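Local coordinates for protein gamma-glutamyltranspeptidase (Klebsiella pneumoniae subsp. pneumoniae, PDB 5HFT) that catalyses the conversion of oxamate to oxalate in the uric acid degradation pathway, at residues F82-P87 with P92-A97. Sequence-based numbering, arbitrary orientation.
Sequences FWLIVP and PIAIDA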
loop_
_atom_site.group_PDB
_atom_site.type_symbol
_atom_site.label_atom_id
_atom_site.label_comp_id
_atom_site.label_asym_id
_atom_site.label_seq_id
_atom_site.Cartn_x
_atom_site.Cartn_y
_atom_site.Cartn_z
ATOM N N PHE A 82 -1.623 -3.404 -3.876
ATOM C CA PHE A 82 -0.446 -3.727 -4.668
ATOM C C PHE A 82 0.448 -4.693 -3.911
ATOM O O PHE A 82 0.828 -4.428 -2.771
ATOM C CB PHE A 82 0.333 -2.458 -5.031
ATOM C CG PHE A 82 -0.514 -1.380 -5.702
ATOM C CD1 PHE A 82 -1.300 -0.504 -4.947
ATOM C CD2 PHE A 82 -0.508 -1.238 -7.080
ATOM C CE1 PHE A 82 -2.061 0.482 -5.562
ATOM C CE2 PHE A 82 -1.269 -0.245 -7.706
ATOM C CZ PHE A 82 -2.044 0.612 -6.946
ATOM N N TRP A 83 0.790 -5.802 -4.545
ATOM C CA TRP A 83 1.634 -6.818 -3.942
ATOM C C TRP A 83 2.921 -6.969 -4.736
ATOM O O TRP A 83 2.912 -6.945 -5.963
ATOM C CB TRP A 83 0.954 -8.165 -3.914
ATOM C CG TRP A 83 -0.331 -8.194 -3.220
ATOM C CD1 TRP A 83 -1.483 -7.536 -3.570
ATOM C CD2 TRP A 83 -0.640 -8.961 -2.056
ATOM N NE1 TRP A 83 -2.482 -7.843 -2.679
ATOM C CE2 TRP A 83 -1.987 -8.710 -1.737
ATOM C CE3 TRP A 83 0.099 -9.831 -1.248
ATOM C CZ2 TRP A 83 -2.614 -9.315 -0.659
ATOM C CZ3 TRP A 83 -0.520 -10.416 -0.184
ATOM C CH2 TRP A 83 -1.867 -10.160 0.107
ATOM N N LEU A 84 4.019 -7.133 -4.018
ATOM C CA LEU A 84 5.244 -7.717 -4.536
ATOM C C LEU A 84 5.527 -8.902 -3.630
ATOM O O LEU A 84 5.547 -8.753 -2.403
ATOM C CB LEU A 84 6.391 -6.714 -4.516
ATOM C CG LEU A 84 7.604 -7.017 -5.373
ATOM C CD1 LEU A 84 7.155 -7.230 -6.778
ATOM C CD2 LEU A 84 8.547 -5.838 -5.308
ATOM N N ILE A 85 5.640 -10.085 -4.218
ATOM C CA ILE A 85 5.822 -11.323 -3.472
ATOM C C ILE A 85 7.127 -11.966 -3.909
ATOM O O ILE A 85 7.377 -12.107 -5.111
ATOM C CB ILE A 85 4.646 -12.285 -3.678
ATOM C CG1 ILE A 85 3.354 -11.625 -3.210
ATOM C CG2 ILE A 85 4.911 -13.595 -2.984
ATOM C CD1 ILE A 85 2.122 -12.467 -3.426
ATOM N N VAL A 86 7.976 -12.298 -2.941
ATOM C CA VAL A 86 9.247 -12.959 -3.232
ATOM C C VAL A 86 9.220 -14.377 -2.671
ATOM O O VAL A 86 9.346 -14.562 -1.446
ATOM C CB VAL A 86 10.422 -12.166 -2.656
ATOM C CG1 VAL A 86 11.711 -12.675 -3.236
ATOM C CG2 VAL A 86 10.239 -10.703 -2.966
ATOM N N PRO A 87 9.039 -15.399 -3.502
ATOM C CA PRO A 87 9.014 -16.754 -2.984
ATOM C C PRO A 87 10.400 -17.148 -2.521
ATOM O O PRO A 87 11.384 -16.478 -2.875
ATOM C CB PRO A 87 8.551 -17.595 -4.187
ATOM C CG PRO A 87 7.967 -16.646 -5.120
ATOM C CD PRO A 87 8.763 -15.386 -4.941
ATOM N N PRO A 92 10.109 -12.970 -8.439
ATOM C CA PRO A 92 9.045 -12.267 -7.711
ATOM C C PRO A 92 7.752 -12.199 -8.504
ATOM O O PRO A 92 7.742 -12.211 -9.736
ATOM C CB PRO A 92 9.623 -10.863 -7.496
ATOM C CG PRO A 92 10.603 -10.695 -8.620
ATOM C CD PRO A 92 11.159 -12.048 -8.912
ATOM N N ILE A 93 6.648 -12.134 -7.776
ATOM C CA ILE A 93 5.317 -12.075 -8.367
ATOM C C ILE A 93 4.655 -10.777 -7.945
ATOM O O ILE A 93 4.577 -10.471 -6.745
ATOM C CB ILE A 93 4.448 -13.274 -7.958
ATOM C CG1 ILE A 93 5.158 -14.593 -8.280
ATOM C CG2 ILE A 93 3.085 -13.184 -8.618
ATOM C CD1 ILE A 93 4.561 -15.774 -7.537
ATOM N N ALA A 94 4.165 -10.027 -8.931
ATOM C CA ALA A 94 3.520 -8.744 -8.713
ATOM C C ALA A 94 2.015 -8.847 -8.940
ATOM O O ALA A 94 1.546 -9.623 -9.772
ATOM C CB ALA A 94 4.120 -7.677 -9.624
ATOM N N ILE A 95 1.260 -8.081 -8.157
ATOM C CA ILE A 95 -0.194 -8.039 -8.238
ATOM C C ILE A 95 -0.593 -6.574 -8.287
ATOM O O ILE A 95 -0.420 -5.849 -7.302
ATOM C CB ILE A 95 -0.869 -8.735 -7.056
ATOM C CG1 ILE A 95 -0.379 -10.169 -6.896
ATOM C CG2 ILE A 95 -2.371 -8.718 -7.258
ATOM C CD1 ILE A 95 -1.129 -10.917 -5.820
ATOM N N ASP A 96 -1.101 -6.127 -9.427
ATOM C CA ASP A 96 -1.661 -4.786 -9.548
ATOM C C ASP A 96 -3.155 -4.940 -9.306
ATOM O O ASP A 96 -3.911 -5.326 -10.200
ATOM C CB ASP A 96 -1.379 -4.192 -10.924
ATOM C CG ASP A 96 -1.947 -2.792 -11.085
ATOM O OD1 ASP A 96 -2.762 -2.383 -10.240
ATOM O OD2 ASP A 96 -1.631 -2.117 -12.090
ATOM N N ALA A 97 -3.596 -4.648 -8.097
ATOM C CA ALA A 97 -5.012 -4.818 -7.793
ATOM C C ALA A 97 -5.725 -3.472 -7.784
ATOM O O ALA A 97 -6.367 -3.106 -6.808
ATOM C CB ALA A 97 -5.172 -5.562 -6.466
#
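Trp-83 and Ile-95 lie side by side at the apolar centre of this antiparallel beta hairpin, their CB atoms 3.7 Å apart. The CD1 methyl of Ile-95 sits over one face of the indole, 4.2 Å from the centroid of the five-membered ring, in a CH-pi contact; the broad indole offers a flat surface to this methyl. It gets there because CG1 stands anti to the carbonyl carbon (chi1 -55°) and the chain then runs on extended. Ile-85 and Ile-93 continue the same face, CD1 of Ile-85 meeting CD1 of Ile-95 at 4.3 Å; beta-branched isoleucine suits an extended backbone and, at Ile-85 and Ile-95, a buried apolar face. On the opposite face, with Phe-82 and Asp-96, the small methyl of Ala-94 takes CD1 of Leu-84 against it at 4.2 Å.

Trp-83 N donates to Ile-95 O over 3.0 Å, and Ile-95 N returns a bond to Trp-83 O. Ile-85 and Ile-93 form the other hydrogen-bonded pair, each N-H bonding to the other's carbonyl O. Pro-92, with no N-H to give, suits the position just before strand 93-97; its CA lies against Ile-85 O.

The polar edge is Asp-96, whose OD1 approaches CE2 of buried, apolar Phe-82 at 3.6 Å, with ring and carboxylate planes 30° apart. A carboxylate suits this partly exposed place, where OD1 hydrogen-bonds to Ser-98 OG.

Helices 56-70 and 130-144 both pack on Trp-83, the first also reaching Ile-85 and the second Ile-95, while Trp-272 of strand 269-273 touches Leu-84 on the opposite face and also Pro-92. Residues 82-86 pair antiparallel with a strand of another protein's chain, extending the sheet across the interface, consistent with the family's two-chain Ntn-hydrolase fold.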